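Tyrosine--tRNA ligase (Pyrococcus horikoshii, PDB 2CYC) probably catalyses the two-step attachment of tyrosine to tRNA(Tyr), activating the amino acid with ATP and then passing it to the acceptor end of the tRNA. Local coordinates at residues 132-135 against 136-140; 270-273 against 274-278; 318-321 against 322-326. One frame throughout, in Å; residues are numbered along the deposited sequence.

Interaction 1. Residues 132-135 against 136-140; sequences QTVI and DISKN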
ATOM      1  N   GLN A 132       2.041   8.351  -4.984  1.00 20.20           N
ATOM      2  CA  GLN A 132       3.411   8.621  -4.594  1.00 19.41           C
ATOM      3  C   GLN A 132       3.347   9.177  -3.169  1.00 18.22           C
ATOM      4  O   GLN A 132       4.225   8.927  -2.343  1.00 19.23           O
ATOM      5  CB  GLN A 132       4.047   9.631  -5.535  1.00 17.73           C
ATOM      6  CG  GLN A 132       5.477  10.017  -5.142  1.00 23.17           C
ATOM      7  CD  GLN A 132       6.175  10.842  -6.205  1.00 25.66           C
ATOM      8  OE1 GLN A 132       5.572  11.725  -6.818  1.00 27.29           O
ATOM      9  NE2 GLN A 132       7.458  10.568  -6.423  1.00 25.10           N
ATOM     10  N   THR A 133       2.285   9.918  -2.881  1.00 20.31           N
ATOM     11  CA  THR A 133       2.101  10.485  -1.553  1.00 20.11           C
ATOM     12  C   THR A 133       1.633   9.402  -0.572  1.00 18.23           C
ATOM     13  O   THR A 133       1.937   9.465   0.616  1.00 16.99           O
ATOM     14  CB  THR A 133       1.151  11.708  -1.617  1.00 21.38           C
ATOM     15  OG1 THR A 133       1.934  12.860  -1.963  1.00 17.17           O
ATOM     16  CG2 THR A 133       0.436  11.955  -0.290  1.00 16.18           C
ATOM     17  N   VAL A 134       0.918   8.393  -1.057  1.00 17.87           N
ATOM     18  CA  VAL A 134       0.525   7.302  -0.166  1.00 14.02           C
ATOM     19  C   VAL A 134       1.843   6.663   0.312  1.00 20.76           C
ATOM     20  O   VAL A 134       2.006   6.342   1.495  1.00 18.37           O
ATOM     21  CB  VAL A 134      -0.316   6.217  -0.887  1.00 15.52           C
ATOM     22  CG1 VAL A 134      -0.368   4.958  -0.025  1.00 12.90           C
ATOM     23  CG2 VAL A 134      -1.752   6.730  -1.142  1.00 12.77           C
ATOM     24  N   ILE A 135       2.783   6.495  -0.620  1.00 19.27           N
ATOM     25  CA  ILE A 135       4.088   5.913  -0.304  1.00 18.03           C
ATOM     26  C   ILE A 135       4.867   6.821   0.656  1.00 21.95           C
ATOM     27  O   ILE A 135       5.408   6.360   1.658  1.00 17.88           O
ATOM     28  CB  ILE A 135       4.963   5.728  -1.571  1.00 20.07           C
ATOM     29  CG1 ILE A 135       4.305   4.740  -2.538  1.00 23.41           C
ATOM     30  CG2 ILE A 135       6.354   5.233  -1.176  1.00 10.75           C
ATOM     31  CD1 ILE A 135       4.075   3.381  -1.949  1.00 25.14           C
ATOM     32  N   ASP A 136       4.924   8.108   0.329  1.00 16.84           N
ATOM     33  CA  ASP A 136       5.645   9.086   1.141  1.00 17.50           C
ATOM     34  C   ASP A 136       5.185   9.035   2.596  1.00 21.20           C
ATOM     35  O   ASP A 136       5.996   9.044   3.527  1.00 21.65           O
ATOM     36  CB  ASP A 136       5.427  10.488   0.567  1.00 21.70           C
ATOM     37  CG  ASP A 136       6.283  11.539   1.250  1.00 28.28           C
ATOM     38  OD1 ASP A 136       7.412  11.206   1.677  1.00 22.68           O
ATOM     39  OD2 ASP A 136       5.831  12.701   1.339  1.00 27.08           O
ATOM     40  N   ILE A 137       3.872   8.998   2.783  1.00 16.09           N
ATOM     41  CA  ILE A 137       3.290   8.916   4.108  1.00 16.79           C
ATOM     42  C   ILE A 137       3.652   7.568   4.750  1.00 18.87           C
ATOM     43  O   ILE A 137       4.056   7.507   5.915  1.00 18.62           O
ATOM     44  CB  ILE A 137       1.757   9.037   4.017  1.00 19.02           C
ATOM     45  CG1 ILE A 137       1.375  10.477   3.668  1.00 15.87           C
ATOM     46  CG2 ILE A 137       1.108   8.570   5.319  1.00 13.09           C
ATOM     47  CD1 ILE A 137      -0.048  10.610   3.079  1.00 14.19           C
ATOM     48  N   SER A 138       3.509   6.494   3.982  1.00 16.95           N
ATOM     49  CA  SER A 138       3.787   5.157   4.491  1.00 19.20           C
ATOM     50  C   SER A 138       5.214   4.969   4.981  1.00 21.65           C
ATOM     51  O   SER A 138       5.480   4.083   5.792  1.00 21.48           O
ATOM     52  CB  SER A 138       3.449   4.118   3.429  1.00 20.27           C
ATOM     53  OG  SER A 138       2.055   4.116   3.199  1.00 20.61           O
ATOM     54  N   LYS A 139       6.127   5.798   4.483  1.00 15.64           N
ATOM     55  CA  LYS A 139       7.522   5.744   4.913  1.00 18.73           C
ATOM     56  C   LYS A 139       7.663   6.293   6.333  1.00 21.05           C
ATOM     57  O   LYS A 139       8.652   6.017   7.008  1.00 22.14           O
ATOM     58  CB  LYS A 139       8.411   6.592   4.004  1.00 20.38           C
ATOM     59  CG  LYS A 139       8.823   5.962   2.700  1.00 26.80           C
ATOM     60  CD  LYS A 139       9.624   6.972   1.891  1.00 28.09           C
ATOM     61  CE  LYS A 139      10.885   6.367   1.315  1.00 35.28           C
ATOM     62  NZ  LYS A 139      11.830   5.909   2.366  1.00 22.17           N
ATOM     63  N   ASN A 140       6.675   7.067   6.787  1.00 18.02           N
ATOM     64  CA  ASN A 140       6.735   7.671   8.122  1.00 19.74           C
ATOM     65  C   ASN A 140       5.805   7.046   9.141  1.00 23.71           C
ATOM     66  O   ASN A 140       5.577   7.622  10.200  1.00 26.45           O
ATOM     67  CB  ASN A 140       6.426   9.168   8.042  1.00 20.15           C
ATOM     68  CG  ASN A 140       7.421   9.916   7.184  1.00 23.31           C
ATOM     69  OD1 ASN A 140       7.203  10.122   5.989  1.00 27.54           O
ATOM     70  ND2 ASN A 140       8.532  10.312   7.785  1.00 23.55           N
TER
HETATM   71  O   HOH W   1       3.699  13.795   0.348  1.00 21.45           O
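Ser138 and Val134 carry the hydrogen bonding that sets this turn apart from a plain helix, because one carbonyl oxygen takes two donors from the same residue. Ser138 N lies 2.9 Å from Val134 O in the usual i to i+4 bond, and Ser138 OG adds a second bond to Val134 O at 2.8 Å. The two donors arrive from opposite faces of the carbonyl plane, the hydroxyl standing 37° out of it. The side-chain torsion allows this: with OG anti to the carbonyl carbon (chi1 -66°), the hydroxyl folds back over the preceding turn. Regular bonds Asp136 to Gln132 and Ile137 to Thr133 run alongside, and Lys139 N closes the series on Ile135 O at 3.0 Å.

A water links the polar ends of Thr133 and Asp136, lying 3.1 Å from Thr133 OG1 and donating to Asp136 OD2 at 2.6 Å. Both groups are also held from outside, Thr133 by His207 and Asp136 by Arg205 N.

Thr133 CG2 and Ile137 CD1, two methyl groups of obliquely crossing side chains, meet at 3.7 Å. Ile137 and Val134 then pack on helix 164-178, which carries the tyrosine-binding Gln172 and Asp175, while Ile135 meets Trp78 of the second subunit. Such serine-to-carbonyl back-bonding is typical of helices, here the C-terminal part of helix 128-138, wedged between the tyrosine-site helix and the dimer interface.

Interaction 2. Residues 270-273 against 274-278; sequences IRQK and LRKAF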
ATOM      1  N   ILE A 270     -40.650   5.716  11.727  1.00 21.32           N
ATOM      2  CA  ILE A 270     -40.021   6.494  12.787  1.00 25.78           C
ATOM      3  C   ILE A 270     -40.747   6.317  14.120  1.00 26.56           C
ATOM      4  O   ILE A 270     -40.107   6.098  15.149  1.00 23.71           O
ATOM      5  CB  ILE A 270     -39.947   7.996  12.427  1.00 22.93           C
ATOM      6  CG1 ILE A 270     -38.958   8.197  11.274  1.00 21.79           C
ATOM      7  CG2 ILE A 270     -39.499   8.810  13.652  1.00 24.69           C
ATOM      8  CD1 ILE A 270     -38.868   9.641  10.760  1.00 25.39           C
ATOM      9  N   ARG A 271     -42.078   6.393  14.111  1.00 25.39           N
ATOM     10  CA  ARG A 271     -42.827   6.226  15.356  1.00 26.83           C
ATOM     11  C   ARG A 271     -42.540   4.851  15.936  1.00 26.52           C
ATOM     12  O   ARG A 271     -42.289   4.701  17.137  1.00 27.30           O
ATOM     13  CB  ARG A 271     -44.337   6.376  15.118  1.00 25.06           C
ATOM     14  CG  ARG A 271     -44.737   7.776  14.688  1.00 29.42           C
ATOM     15  CD  ARG A 271     -46.224   7.906  14.392  1.00 28.17           C
ATOM     16  NE  ARG A 271     -46.503   9.269  13.960  1.00 33.32           N
ATOM     17  CZ  ARG A 271     -47.051   9.591  12.792  1.00 39.56           C
ATOM     18  NH1 ARG A 271     -47.399   8.639  11.932  1.00 35.69           N
ATOM     19  NH2 ARG A 271     -47.209  10.869  12.466  1.00 39.84           N
ATOM     20  N   GLN A 272     -42.560   3.847  15.068  1.00 23.42           N
ATOM     21  CA  GLN A 272     -42.318   2.477  15.493  1.00 28.23           C
ATOM     22  C   GLN A 272     -40.940   2.308  16.126  1.00 31.30           C
ATOM     23  O   GLN A 272     -40.815   1.715  17.200  1.00 25.18           O
ATOM     24  CB  GLN A 272     -42.451   1.528  14.301  1.00 38.51           C
ATOM     25  CG  GLN A 272     -42.358   0.061  14.677  1.00 56.03           C
ATOM     26  CD  GLN A 272     -41.685  -0.775  13.599  1.00 70.92           C
ATOM     27  OE1 GLN A 272     -40.483  -0.629  13.339  1.00 72.39           O
ATOM     28  NE2 GLN A 272     -42.459  -1.656  12.962  1.00 72.16           N
ATOM     29  N   LYS A 273     -39.904   2.822  15.463  1.00 29.34           N
ATOM     30  CA  LYS A 273     -38.549   2.697  15.993  1.00 29.88           C
ATOM     31  C   LYS A 273     -38.352   3.435  17.322  1.00 27.80           C
ATOM     32  O   LYS A 273     -37.737   2.893  18.247  1.00 22.82           O
ATOM     33  CB  LYS A 273     -37.531   3.178  14.958  1.00 32.87           C
ATOM     34  CG  LYS A 273     -37.409   2.235  13.764  1.00 31.20           C
ATOM     35  CD  LYS A 273     -36.438   2.761  12.717  1.00 27.85           C
ATOM     36  CE  LYS A 273     -36.369   1.813  11.522  1.00 34.30           C
ATOM     37  NZ  LYS A 273     -35.434   2.290  10.461  1.00 27.39           N
ATOM     38  N   LEU A 274     -38.854   4.663  17.428  1.00 21.79           N
ATOM     39  CA  LEU A 274     -38.717   5.394  18.687  1.00 26.64           C
ATOM     40  C   LEU A 274     -39.492   4.681  19.781  1.00 29.00           C
ATOM     41  O   LEU A 274     -39.065   4.628  20.938  1.00 27.65           O
ATOM     42  CB  LEU A 274     -39.223   6.833  18.539  1.00 22.37           C
ATOM     43  CG  LEU A 274     -38.118   7.868  18.299  1.00 25.44           C
ATOM     44  CD1 LEU A 274     -37.220   7.972  19.540  1.00 24.15           C
ATOM     45  CD2 LEU A 274     -37.303   7.458  17.073  1.00 22.30           C
ATOM     46  N   ARG A 275     -40.636   4.124  19.391  1.00 32.15           N
ATOM     47  CA  ARG A 275     -41.504   3.387  20.306  1.00 38.83           C
ATOM     48  C   ARG A 275     -40.760   2.251  21.004  1.00 36.67           C
ATOM     49  O   ARG A 275     -40.885   2.078  22.217  1.00 34.77           O
ATOM     50  CB  ARG A 275     -42.697   2.828  19.531  1.00 44.17           C
ATOM     51  CG  ARG A 275     -43.732   2.109  20.367  1.00 57.22           C
ATOM     52  CD  ARG A 275     -44.799   1.513  19.460  1.00 70.33           C
ATOM     53  NE  ARG A 275     -45.450   2.533  18.636  1.00 77.08           N
ATOM     54  CZ  ARG A 275     -45.671   2.417  17.326  1.00 79.38           C
ATOM     55  NH1 ARG A 275     -46.275   3.398  16.659  1.00 75.85           N
ATOM     56  NH2 ARG A 275     -45.281   1.323  16.679  1.00 79.08           N
ATOM     57  N   LYS A 276     -39.968   1.492  20.251  1.00 33.91           N
ATOM     58  CA  LYS A 276     -39.223   0.399  20.873  1.00 37.36           C
ATOM     59  C   LYS A 276     -37.825   0.746  21.340  1.00 33.05           C
ATOM     60  O   LYS A 276     -37.113  -0.109  21.851  1.00 33.09           O
ATOM     61  CB  LYS A 276     -39.160  -0.830  19.948  1.00 43.06           C
ATOM     62  CG  LYS A 276     -39.752  -0.652  18.575  1.00 53.37           C
ATOM     63  CD  LYS A 276     -40.383  -1.952  18.105  1.00 56.64           C
ATOM     64  CE  LYS A 276     -40.521  -2.006  16.594  1.00 64.26           C
ATOM     65  NZ  LYS A 276     -39.193  -1.965  15.897  1.00 70.29           N
ATOM     66  N   ALA A 277     -37.429   2.003  21.170  1.00 30.80           N
ATOM     67  CA  ALA A 277     -36.088   2.438  21.566  1.00 28.87           C
ATOM     68  C   ALA A 277     -35.811   2.223  23.051  1.00 29.81           C
ATOM     69  O   ALA A 277     -36.727   2.286  23.881  1.00 24.74           O
ATOM     70  CB  ALA A 277     -35.897   3.912  21.228  1.00 29.23           C
ATOM     71  N   PHE A 278     -34.548   1.974  23.386  1.00 28.33           N
ATOM     72  CA  PHE A 278     -34.142   1.778  24.774  1.00 25.86           C
ATOM     73  C   PHE A 278     -34.143   3.173  25.402  1.00 30.89           C
ATOM     74  O   PHE A 278     -33.524   4.100  24.871  1.00 30.04           O
ATOM     75  CB  PHE A 278     -32.736   1.171  24.826  1.00 30.99           C
ATOM     76  CG  PHE A 278     -32.241   0.873  26.222  1.00 32.86           C
ATOM     77  CD1 PHE A 278     -32.780  -0.179  26.961  1.00 35.78           C
ATOM     78  CD2 PHE A 278     -31.214   1.622  26.788  1.00 28.30           C
ATOM     79  CE1 PHE A 278     -32.296  -0.484  28.235  1.00 31.63           C
ATOM     80  CE2 PHE A 278     -30.723   1.327  28.062  1.00 28.81           C
ATOM     81  CZ  PHE A 278     -31.263   0.270  28.785  1.00 28.85           C
TER
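Leu274 N to Ile270 O (3.0 Å, nearly straight at 173°), Arg275 N to Arg271 O and Lys276 N to Gln272 O are successive i to i+4 bonds that carry helix 267-276 toward its C-terminal end, where Lys276 N also makes a weak bond to Lys273 O.

On the outer side, Gln272 meets two basic side chains. Lys276 crosses it at a slant, its CE 3.4 Å from Gln272 CG, and NZ makes a weak hydrogen bond to Gln272 OE1 at 3.2 Å; the eclipsed first torsion of Lys276 is strained, and its placement is doubtful. Arg275 approaches the backbone end of Gln272. Its chain bends at chi3 (-58°), bringing the guanidinium over the preceding turn with one face above Arg271 O and Gln272 N, though a crystal neighbour may influence this pose. Arg275 NH2 reaches Gln272 CA at 3.4 Å, and the guanidinium plane stands 78° from the Gln272 amide. With an alanine in place of Gln272 the amide and CG are gone, which would probably leave the Lys276 ammonium without this acceptor and its chain freer to swing.

The inner side is apolar: Ile270 CG2 and Leu274 CD2 approach to 4.3 Å, and both residues pack on helix 336-350. Arg271 NE runs to a salt bridge with Glu345 of that helix, while the extended Lys273 is buried, its NZ held by Asp265 and the carbonyls of Ala260 and Pro257.

Apolar packing and the Arg271-Glu345 salt bridge thus together join the two helices; the weak amide-ammonium bond and the guanidinium over backbone probably add little beside these ion pairs.

Interaction 3. Residues 318-321 against 322-326; sequences TYTT and FEELK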
ATOM      1  N   THR A 318     -42.559  22.961  27.998  1.00 37.40           N
ATOM      2  CA  THR A 318     -41.634  23.416  26.967  1.00 36.82           C
ATOM      3  C   THR A 318     -40.239  23.576  27.541  1.00 34.97           C
ATOM      4  O   THR A 318     -40.050  24.251  28.552  1.00 38.32           O
ATOM      5  CB  THR A 318     -42.096  24.758  26.371  1.00 35.48           C
ATOM      6  OG1 THR A 318     -43.357  24.572  25.719  1.00 33.45           O
ATOM      7  CG2 THR A 318     -41.081  25.281  25.362  1.00 38.96           C
ATOM      8  N   TYR A 319     -39.264  22.936  26.905  1.00 32.47           N
ATOM      9  CA  TYR A 319     -37.886  23.030  27.365  1.00 33.00           C
ATOM     10  C   TYR A 319     -37.070  23.946  26.460  1.00 33.05           C
ATOM     11  O   TYR A 319     -37.306  24.011  25.252  1.00 32.54           O
ATOM     12  CB  TYR A 319     -37.241  21.649  27.406  1.00 31.17           C
ATOM     13  CG  TYR A 319     -37.926  20.688  28.344  1.00 33.51           C
ATOM     14  CD1 TYR A 319     -38.959  19.861  27.897  1.00 29.37           C
ATOM     15  CD2 TYR A 319     -37.534  20.592  29.680  1.00 32.65           C
ATOM     16  CE1 TYR A 319     -39.584  18.957  28.758  1.00 29.41           C
ATOM     17  CE2 TYR A 319     -38.153  19.691  30.549  1.00 34.23           C
ATOM     18  CZ  TYR A 319     -39.174  18.878  30.080  1.00 32.06           C
ATOM     19  OH  TYR A 319     -39.773  17.983  30.930  1.00 34.35           O
ATOM     20  N   THR A 320     -36.112  24.652  27.052  1.00 31.29           N
ATOM     21  CA  THR A 320     -35.272  25.566  26.291  1.00 34.04           C
ATOM     22  C   THR A 320     -33.841  25.070  26.210  1.00 33.81           C
ATOM     23  O   THR A 320     -33.102  25.438  25.297  1.00 40.65           O
ATOM     24  CB  THR A 320     -35.273  26.977  26.906  1.00 35.04           C
ATOM     25  OG1 THR A 320     -34.834  26.905  28.268  1.00 35.03           O
ATOM     26  CG2 THR A 320     -36.676  27.576  26.849  1.00 30.19           C
ATOM     27  N   THR A 321     -33.440  24.246  27.171  1.00 33.39           N
ATOM     28  CA  THR A 321     -32.091  23.699  27.159  1.00 32.79           C
ATOM     29  C   THR A 321     -32.150  22.211  27.467  1.00 36.78           C
ATOM     30  O   THR A 321     -33.083  21.737  28.115  1.00 33.53           O
ATOM     31  CB  THR A 321     -31.171  24.372  28.201  1.00 38.69           C
ATOM     32  OG1 THR A 321     -31.562  23.968  29.517  1.00 36.34           O
ATOM     33  CG2 THR A 321     -31.254  25.896  28.085  1.00 37.79           C
ATOM     34  N   PHE A 322     -31.153  21.473  26.994  1.00 32.31           N
ATOM     35  CA  PHE A 322     -31.116  20.048  27.233  1.00 30.29           C
ATOM     36  C   PHE A 322     -31.046  19.777  28.728  1.00 34.20           C
ATOM     37  O   PHE A 322     -31.707  18.868  29.242  1.00 30.63           O
ATOM     38  CB  PHE A 322     -29.909  19.422  26.549  1.00 20.57           C
ATOM     39  CG  PHE A 322     -29.728  17.967  26.874  1.00 25.27           C
ATOM     40  CD1 PHE A 322     -30.681  17.032  26.488  1.00 19.64           C
ATOM     41  CD2 PHE A 322     -28.620  17.537  27.594  1.00 22.24           C
ATOM     42  CE1 PHE A 322     -30.534  15.691  26.815  1.00 23.27           C
ATOM     43  CE2 PHE A 322     -28.462  16.194  27.925  1.00 26.36           C
ATOM     44  CZ  PHE A 322     -29.423  15.270  27.535  1.00 27.25           C
ATOM     45  N   GLU A 323     -30.249  20.579  29.425  1.00 35.20           N
ATOM     46  CA  GLU A 323     -30.075  20.409  30.857  1.00 35.91           C
ATOM     47  C   GLU A 323     -31.400  20.388  31.617  1.00 32.50           C
ATOM     48  O   GLU A 323     -31.591  19.550  32.494  1.00 27.86           O
ATOM     49  CB  GLU A 323     -29.163  21.502  31.414  1.00 39.00           C
ATOM     50  CG  GLU A 323     -28.506  21.097  32.715  1.00 54.46           C
ATOM     51  CD  GLU A 323     -27.668  19.834  32.566  1.00 63.87           C
ATOM     52  OE1 GLU A 323     -27.342  19.212  33.601  1.00 68.93           O
ATOM     53  OE2 GLU A 323     -27.329  19.468  31.415  1.00 67.45           O
ATOM     54  N   GLU A 324     -32.312  21.300  31.290  1.00 34.68           N
ATOM     55  CA  GLU A 324     -33.615  21.326  31.962  1.00 38.22           C
ATOM     56  C   GLU A 324     -34.324  19.993  31.731  1.00 39.29           C
ATOM     57  O   GLU A 324     -34.815  19.360  32.671  1.00 37.18           O
ATOM     58  CB  GLU A 324     -34.521  22.429  31.407  1.00 38.02           C
ATOM     59  CG  GLU A 324     -33.897  23.797  31.258  1.00 49.45           C
ATOM     60  CD  GLU A 324     -34.889  24.819  30.720  1.00 50.36           C
ATOM     61  OE1 GLU A 324     -35.704  24.456  29.842  1.00 49.90           O
ATOM     62  OE2 GLU A 324     -34.848  25.984  31.168  1.00 56.48           O
ATOM     63  N   LEU A 325     -34.377  19.575  30.466  1.00 33.69           N
ATOM     64  CA  LEU A 325     -35.047  18.330  30.113  1.00 30.68           C
ATOM     65  C   LEU A 325     -34.422  17.139  30.815  1.00 27.66           C
ATOM     66  O   LEU A 325     -35.127  16.279  31.342  1.00 30.99           O
ATOM     67  CB  LEU A 325     -35.032  18.119  28.592  1.00 24.81           C
ATOM     68  CG  LEU A 325     -35.764  16.861  28.104  1.00 22.77           C
ATOM     69  CD1 LEU A 325     -36.231  17.059  26.675  1.00 21.63           C
ATOM     70  CD2 LEU A 325     -34.853  15.640  28.222  1.00 14.01           C
ATOM     71  N   LYS A 326     -33.098  17.090  30.820  1.00 27.73           N
ATOM     72  CA  LYS A 326     -32.383  15.995  31.457  1.00 31.57           C
ATOM     73  C   LYS A 326     -32.728  15.915  32.947  1.00 35.65           C
ATOM     74  O   LYS A 326     -32.930  14.823  33.485  1.00 36.94           O
ATOM     75  CB  LYS A 326     -30.876  16.185  31.273  1.00 27.05           C
ATOM     76  CG  LYS A 326     -30.033  15.074  31.857  1.00 28.98           C
ATOM     77  CD  LYS A 326     -28.556  15.377  31.654  1.00 33.38           C
ATOM     78  CE  LYS A 326     -27.698  14.260  32.217  1.00 38.85           C
ATOM     79  NZ  LYS A 326     -26.248  14.525  32.066  1.00 45.98           N
TER
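Thr320 N and Glu324 OE1 form a short, nearly linear hydrogen bond, 2.8 Å long. The donor meets the oxygen from above the carboxylate plane, 39° out of it. Thr320 OG1 lies 3.0 Å from the same Glu324 OE1, a weak bond whose proton is not settled. Around these, Thr321 caps the helix that starts at Phe322: its OG1 accepts from Glu324 N at 3.3 Å. With OG1 set between the backbone N and the carbonyl carbon (chi1 71°), the hydroxyl faces the first turn. Because Glu324 returns a bond to the backbone of Thr320, just before the cap, its side chain and amide together fasten the approach to the helix.

Beyond the polar atoms, Leu325 CB lies over one face of the Tyr319 ring, 3.9 Å from its centroid and 21° off the normal, a CH-pi contact; CB of Glu324 sits at the ring's edge, in its plane. The two side chains, Tyr319 and Leu325, cross at about a right angle.

Further out, Tyr319 OH is hydrogen-bonded to Asp328 OD2, on helix 322-330 about a turn beyond Leu325, and the backbones of Phe305 and Tyr319 are hydrogen-bonded across the two-stranded sheet. Phe322 and Leu325 pack on helix 288-297, while Glu301 accepts from Phe322 N. A carboxylate and a hydroxyl thus serve amides at the strand-to-helix turn, and the Glu324 carboxylate, at the N-terminal end of this helix, would probably be favoured by the helix dipole.

All three are local contacts, but they sit in different surroundings. Interaction 1 is mostly buried, on the opposite side of the chain's centre from the other two and about 49 Å, centre to centre, from interaction 3; it backs the helix that carries tyrosine-binding residues, and touches the second subunit. Interactions 2 and 3 are partly buried, touch no other chain and lie about 21 Å apart between centres. They share no element, yet both pack on helix 288-297: interaction 2 through Ala277, interaction 3 through Phe322 and Leu325. Interactions 1 and 2 lie toward helix C-terminal ends, whereas interaction 3 opens a helix. Chemistry follows place: a water and a doubly accepting carbonyl inside, basic chains, some exposed and one buried in an ion pair, an acidic side chain at a helix start.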